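Local coordinates for protein ulvan Lyase-PL25 (Pseudoalteromonas sp. PLSV, PDB 5UAM) that cleaves ulvan, the sulfated cell-wall polysaccharide of green seaweeds, as a polysaccharide lyase of family 25 with a beta-propeller fold, at residues R211-W224 with V235-A247. Residues are numbered along the deposited sequence; the frame is centred on the assembly and turned at random.
Sequences RRTDIDAVDSWYAW and VSYDYHVCWDGGA. With ZN (zinc ion), chain D; PO4 (phosphate ion), chain E.
Y239 sends one ring edge toward the six-membered ring of W221, planes at 73° and CD1 lying over the indole face 3.8 Å from CH2: an edge-to-face pair. Y237 adds a second, offset edge-to-face contact, its CD2 3.5 Å from W221 CE3. Y239 reaches across the antiparallel hairpin because chi1 of 175° sets its CG opposite the backbone N, and its OH gives D219 OD1 a short 2.5 Å hydrogen bond on the anti side of the carboxylate. R212 NH1 donates over 3.0 Å to the same oxygen, which sits 23° out of the guanidinium plane. Replacing Y239 by alanine is likely to open a gap beside W221 and deprive R212 NH1 and D219 OD1 of their shared hydroxyl, although R287 also pairs with D219. At the hairpin's open end, where D244 starts a type II turn, R211 grips it end-on in a salt bridge, NH2 lying 2.8 Å from OD2. On the sheet face of S220 and Y222, H240 NE2 (2.0 Å) and C242 SG (2.3 Å) bind zinc, completed by H184 and H254. There Y222 OH donates to a phosphate ion, probably from the crystallisation liquor. The W221 face thus holds the aromatic cluster and the Y239-D219-R212 network, the H240 face a probably structural zinc site beside a probable substrate-binding tyrosine.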
loop_
_atom_site.group_PDB
_atom_site.type_symbol
_atom_site.label_atom_id
_atom_site.label_comp_id
_atom_site.label_asym_id
_atom_site.label_seq_id
_atom_site.Cartn_x
_atom_site.Cartn_y
_atom_site.Cartn_z
ATOM N N ARG A 211 13.130 22.441 0.147
ATOM C CA ARG A 211 13.384 23.043 1.447
ATOM C C ARG A 211 12.226 23.949 1.820
ATOM O O ARG A 211 11.709 24.700 0.988
ATOM C CB ARG A 211 14.645 23.912 1.424
ATOM C CG ARG A 211 15.940 23.222 1.023
ATOM C CD ARG A 211 16.536 22.350 2.121
ATOM N NE ARG A 211 16.456 22.939 3.457
ATOM C CZ ARG A 211 16.853 22.322 4.567
ATOM N NH1 ARG A 211 17.380 21.101 4.511
ATOM N NH2 ARG A 211 16.724 22.927 5.738
ATOM N N ARG A 212 11.850 23.907 3.090
ATOM C CA ARG A 212 10.983 24.931 3.639
ATOM C C ARG A 212 11.755 26.214 3.901
ATOM O O ARG A 212 12.952 26.202 4.217
ATOM C CB ARG A 212 10.365 24.439 4.936
ATOM C CG ARG A 212 9.461 23.289 4.668
ATOM C CD ARG A 212 8.745 22.862 5.862
ATOM N NE ARG A 212 7.881 23.897 6.417
ATOM C CZ ARG A 212 6.695 23.655 6.957
ATOM N NH1 ARG A 212 6.217 22.421 6.989
ATOM N NH2 ARG A 212 5.987 24.652 7.480
ATOM N N THR A 213 11.054 27.337 3.772
ATOM C CA THR A 213 11.661 28.637 4.028
ATOM C C THR A 213 11.405 29.151 5.438
ATOM O O THR A 213 11.967 30.183 5.809
ATOM C CB THR A 213 11.154 29.673 3.017
ATOM O OG1 THR A 213 9.725 29.777 3.122
ATOM C CG2 THR A 213 11.523 29.247 1.593
ATOM N N ASP A 214 10.581 28.457 6.229
ATOM C CA ASP A 214 10.209 28.913 7.564
ATOM C C ASP A 214 10.818 28.093 8.690
ATOM O O ASP A 214 10.928 28.601 9.810
ATOM C CB ASP A 214 8.680 28.891 7.714
ATOM C CG ASP A 214 8.077 27.505 7.479
ATOM O OD1 ASP A 214 8.517 26.765 6.563
ATOM O OD2 ASP A 214 7.132 27.156 8.217
ATOM N N ILE A 215 11.199 26.839 8.428
ATOM C CA ILE A 215 11.790 25.948 9.421
ATOM C C ILE A 215 12.875 25.125 8.739
ATOM O O ILE A 215 12.947 25.052 7.513
ATOM C CB ILE A 215 10.740 25.009 10.053
ATOM C CG1 ILE A 215 10.046 24.152 8.981
ATOM C CG2 ILE A 215 9.708 25.823 10.837
ATOM C CD1 ILE A 215 9.109 23.088 9.561
ATOM N N ASP A 216 13.723 24.492 9.555
ATOM C CA ASP A 216 14.847 23.697 9.045
ATOM C C ASP A 216 14.387 22.266 8.755
ATOM O O ASP A 216 14.711 21.300 9.452
ATOM C CB ASP A 216 16.001 23.720 10.040
ATOM C CG ASP A 216 16.646 25.082 10.161
ATOM O OD1 ASP A 216 16.725 25.797 9.141
ATOM O OD2 ASP A 216 17.078 25.436 11.279
ATOM N N ALA A 217 13.609 22.144 7.683
ATOM C CA ALA A 217 13.016 20.877 7.289
ATOM C C ALA A 217 12.755 20.914 5.793
ATOM O O ALA A 217 12.832 21.966 5.149
ATOM C CB ALA A 217 11.717 20.617 8.055
ATOM N N VAL A 218 12.436 19.744 5.250
ATOM C CA VAL A 218 12.164 19.558 3.831
ATOM C C VAL A 218 10.746 19.021 3.696
ATOM O O VAL A 218 10.316 18.172 4.487
ATOM C CB VAL A 218 13.191 18.584 3.211
ATOM C CG1 VAL A 218 12.820 18.204 1.779
ATOM C CG2 VAL A 218 14.579 19.196 3.257
ATOM N N ASP A 219 10.008 19.536 2.711
ATOM C CA ASP A 219 8.705 18.974 2.389
ATOM C C ASP A 219 8.884 17.550 1.871
ATOM O O ASP A 219 9.675 17.304 0.956
ATOM C CB ASP A 219 8.001 19.781 1.294
ATOM C CG ASP A 219 7.602 21.186 1.712
ATOM O OD1 ASP A 219 7.425 21.496 2.916
ATOM O OD2 ASP A 219 7.428 21.997 0.776
ATOM N N SER A 220 8.124 16.621 2.438
ATOM C CA SER A 220 8.173 15.208 2.095
ATOM C C SER A 220 6.754 14.671 2.182
ATOM O O SER A 220 5.892 15.270 2.831
ATOM C CB SER A 220 9.122 14.501 3.069
ATOM O OG SER A 220 9.333 13.142 2.770
ATOM N N TRP A 221 6.510 13.534 1.522
ATOM C CA TRP A 221 5.139 13.069 1.332
ATOM C C TRP A 221 5.040 11.551 1.400
ATOM O O TRP A 221 6.010 10.835 1.170
ATOM C CB TRP A 221 4.625 13.472 -0.050
ATOM C CG TRP A 221 4.668 14.940 -0.312
ATOM C CD1 TRP A 221 5.643 15.647 -0.998
ATOM C CD2 TRP A 221 3.681 15.900 0.078
ATOM N NE1 TRP A 221 5.304 16.974 -1.047
ATOM C CE2 TRP A 221 4.108 17.159 -0.392
ATOM C CE3 TRP A 221 2.470 15.815 0.775
ATOM C CZ2 TRP A 221 3.366 18.319 -0.188
ATOM C CZ3 TRP A 221 1.738 16.968 0.987
ATOM C CH2 TRP A 221 2.185 18.206 0.508
ATOM N N TYR A 222 3.808 11.084 1.634
ATOM C CA TYR A 222 3.463 9.676 1.448
ATOM C C TYR A 222 2.110 9.611 0.756
ATOM O O TYR A 222 1.144 10.228 1.216
ATOM C CB TYR A 222 3.380 8.937 2.792
ATOM C CG TYR A 222 4.724 8.783 3.461
ATOM C CD1 TYR A 222 5.200 9.777 4.318
ATOM C CD2 TYR A 222 5.526 7.673 3.245
ATOM C CE1 TYR A 222 6.441 9.668 4.921
ATOM C CE2 TYR A 222 6.755 7.553 3.833
ATOM C CZ TYR A 222 7.209 8.546 4.711
ATOM O OH TYR A 222 8.443 8.439 5.306
ATOM N N ALA A 223 2.037 8.868 -0.344
ATOM C CA ALA A 223 0.842 8.855 -1.181
ATOM C C ALA A 223 0.338 7.435 -1.387
ATOM O O ALA A 223 1.096 6.469 -1.333
ATOM C CB ALA A 223 1.136 9.486 -2.556
ATOM N N TRP A 224 -0.963 7.330 -1.636
ATOM C CA TRP A 224 -1.628 6.100 -2.026
ATOM C C TRP A 224 -2.481 6.414 -3.243
ATOM O O TRP A 224 -3.402 7.250 -3.175
ATOM C CB TRP A 224 -2.495 5.564 -0.893
ATOM C CG TRP A 224 -2.954 4.139 -1.026
ATOM C CD1 TRP A 224 -2.358 3.035 -0.478
ATOM C CD2 TRP A 224 -4.102 3.656 -1.738
ATOM N NE1 TRP A 224 -3.069 1.908 -0.784
ATOM C CE2 TRP A 224 -4.148 2.264 -1.556
ATOM C CE3 TRP A 224 -5.106 4.268 -2.497
ATOM C CZ2 TRP A 224 -5.144 1.475 -2.118
ATOM C CZ3 TRP A 224 -6.089 3.468 -3.048
ATOM C CH2 TRP A 224 -6.100 2.114 -2.862
ATOM N N VAL A 235 -5.711 9.888 -5.640
ATOM C CA VAL A 235 -4.517 9.846 -4.802
ATOM C C VAL A 235 -4.813 10.538 -3.472
ATOM O O VAL A 235 -5.179 11.720 -3.461
ATOM C CB VAL A 235 -3.312 10.510 -5.487
ATOM C CG1 VAL A 235 -2.052 10.338 -4.635
ATOM C CG2 VAL A 235 -3.118 9.935 -6.899
ATOM N N SER A 236 -4.610 9.823 -2.356
ATOM C CA SER A 236 -4.647 10.425 -1.037
ATOM C C SER A 236 -3.233 10.440 -0.486
ATOM O O SER A 236 -2.414 9.576 -0.803
ATOM C CB SER A 236 -5.592 9.701 -0.086
ATOM O OG SER A 236 -5.222 8.343 0.036
ATOM N N TYR A 237 -2.929 11.439 0.322
ATOM C CA TYR A 237 -1.550 11.563 0.768
ATOM C C TYR A 237 -1.489 12.328 2.078
ATOM O O TYR A 237 -2.356 13.140 2.372
ATOM C CB TYR A 237 -0.665 12.232 -0.288
ATOM C CG TYR A 237 -1.149 13.512 -0.950
ATOM C CD1 TYR A 237 -2.116 13.485 -1.958
ATOM C CD2 TYR A 237 -0.559 14.731 -0.648
ATOM C CE1 TYR A 237 -2.491 14.629 -2.608
ATOM C CE2 TYR A 237 -0.932 15.879 -1.296
ATOM C CZ TYR A 237 -1.896 15.829 -2.287
ATOM O OH TYR A 237 -2.243 16.991 -2.955
ATOM N N ASP A 238 -0.466 12.029 2.876
ATOM C CA ASP A 238 -0.150 12.845 4.047
ATOM C C ASP A 238 1.222 13.485 3.883
ATOM O O ASP A 238 2.010 13.128 3.001
ATOM C CB ASP A 238 -0.324 12.105 5.402
ATOM C CG ASP A 238 0.638 10.926 5.624
ATOM O OD1 ASP A 238 1.116 10.293 4.675
ATOM O OD2 ASP A 238 0.882 10.600 6.818
ATOM N N TYR A 239 1.468 14.480 4.729
ATOM C CA TYR A 239 2.676 15.294 4.669
ATOM C C TYR A 239 3.653 14.905 5.770
ATOM O O TYR A 239 3.266 14.802 6.937
ATOM C CB TYR A 239 2.316 16.767 4.791
ATOM C CG TYR A 239 3.517 17.685 4.850
ATOM C CD1 TYR A 239 4.189 18.044 3.704
ATOM C CD2 TYR A 239 3.941 18.227 6.056
ATOM C CE1 TYR A 239 5.273 18.890 3.755
ATOM C CE2 TYR A 239 5.032 19.084 6.118
ATOM C CZ TYR A 239 5.689 19.416 4.955
ATOM O OH TYR A 239 6.763 20.266 5.021
ATOM N N HIS A 240 4.913 14.713 5.397
ATOM C CA HIS A 240 5.999 14.424 6.329
ATOM C C HIS A 240 6.839 15.690 6.514
ATOM O O HIS A 240 7.386 16.232 5.543
ATOM C CB HIS A 240 6.833 13.256 5.787
ATOM C CG HIS A 240 8.120 13.019 6.512
ATOM N ND1 HIS A 240 8.207 12.948 7.886
ATOM C CD2 HIS A 240 9.372 12.814 6.045
ATOM C CE1 HIS A 240 9.464 12.722 8.233
ATOM N NE2 HIS A 240 10.191 12.624 7.132
ATOM N N VAL A 241 6.907 16.172 7.756
ATOM C CA VAL A 241 7.838 17.229 8.151
ATOM C C VAL A 241 9.193 16.548 8.288
ATOM O O VAL A 241 9.457 15.887 9.293
ATOM C CB VAL A 241 7.439 17.889 9.475
ATOM C CG1 VAL A 241 8.305 19.137 9.709
ATOM C CG2 VAL A 241 5.942 18.196 9.548
ATOM N N CYS A 242 10.057 16.702 7.294
ATOM C CA CYS A 242 11.316 15.970 7.268
ATOM C C CYS A 242 12.401 16.880 7.839
ATOM O O CYS A 242 13.048 17.659 7.130
ATOM C CB CYS A 242 11.620 15.471 5.862
ATOM S SG CYS A 242 13.039 14.363 5.819
ATOM N N TRP A 243 12.610 16.767 9.146
ATOM C CA TRP A 243 13.464 17.692 9.878
ATOM C C TRP A 243 14.940 17.426 9.610
ATOM O O TRP A 243 15.367 16.271 9.503
ATOM C CB TRP A 243 13.229 17.528 11.381
ATOM C CG TRP A 243 11.927 18.078 11.884
ATOM C CD1 TRP A 243 10.789 17.371 12.187
ATOM C CD2 TRP A 243 11.632 19.450 12.155
ATOM N NE1 TRP A 243 9.811 18.229 12.640
ATOM C CE2 TRP A 243 10.302 19.507 12.624
ATOM C CE3 TRP A 243 12.359 20.637 12.046
ATOM C CZ2 TRP A 243 9.694 20.711 12.996
ATOM C CZ3 TRP A 243 11.749 21.829 12.418
ATOM C CH2 TRP A 243 10.427 21.854 12.865
ATOM N N ASP A 244 15.718 18.503 9.521
ATOM C CA ASP A 244 17.167 18.384 9.521
ATOM C C ASP A 244 17.623 17.837 10.867
ATOM O O ASP A 244 16.970 18.039 11.897
ATOM C CB ASP A 244 17.828 19.760 9.338
ATOM C CG ASP A 244 17.638 20.341 7.948
ATOM O OD1 ASP A 244 17.131 19.639 7.042
ATOM O OD2 ASP A 244 18.013 21.518 7.771
ATOM N N GLY A 245 18.779 17.179 10.869
ATOM C CA GLY A 245 19.362 16.735 12.122
ATOM C C GLY A 245 19.529 17.881 13.098
ATOM O O GLY A 245 19.937 18.980 12.706
ATOM N N GLY A 246 19.205 17.641 14.369
ATOM C CA GLY A 246 19.324 18.645 15.406
ATOM C C GLY A 246 18.276 19.735 15.387
ATOM O O GLY A 246 18.295 20.600 16.271
ATOM N N ALA A 247 17.370 19.735 14.411
ATOM C CA ALA A 247 16.329 20.743 14.311
ATOM C C ALA A 247 15.135 20.342 15.174
ATOM O O ALA A 247 15.164 19.345 15.897
ATOM C CB ALA A 247 15.909 20.920 12.853
HETATM ZN ZN ZN D . 12.207 12.491 6.834
HETATM P P PO4 E . 10.660 5.409 4.930
HETATM O O1 PO4 E . 11.454 6.053 6.050
HETATM O O2 PO4 E . 9.687 6.365 4.373
HETATM O O3 PO4 E . 9.941 4.247 5.572
HETATM O O4 PO4 E . 11.645 4.979 3.848
#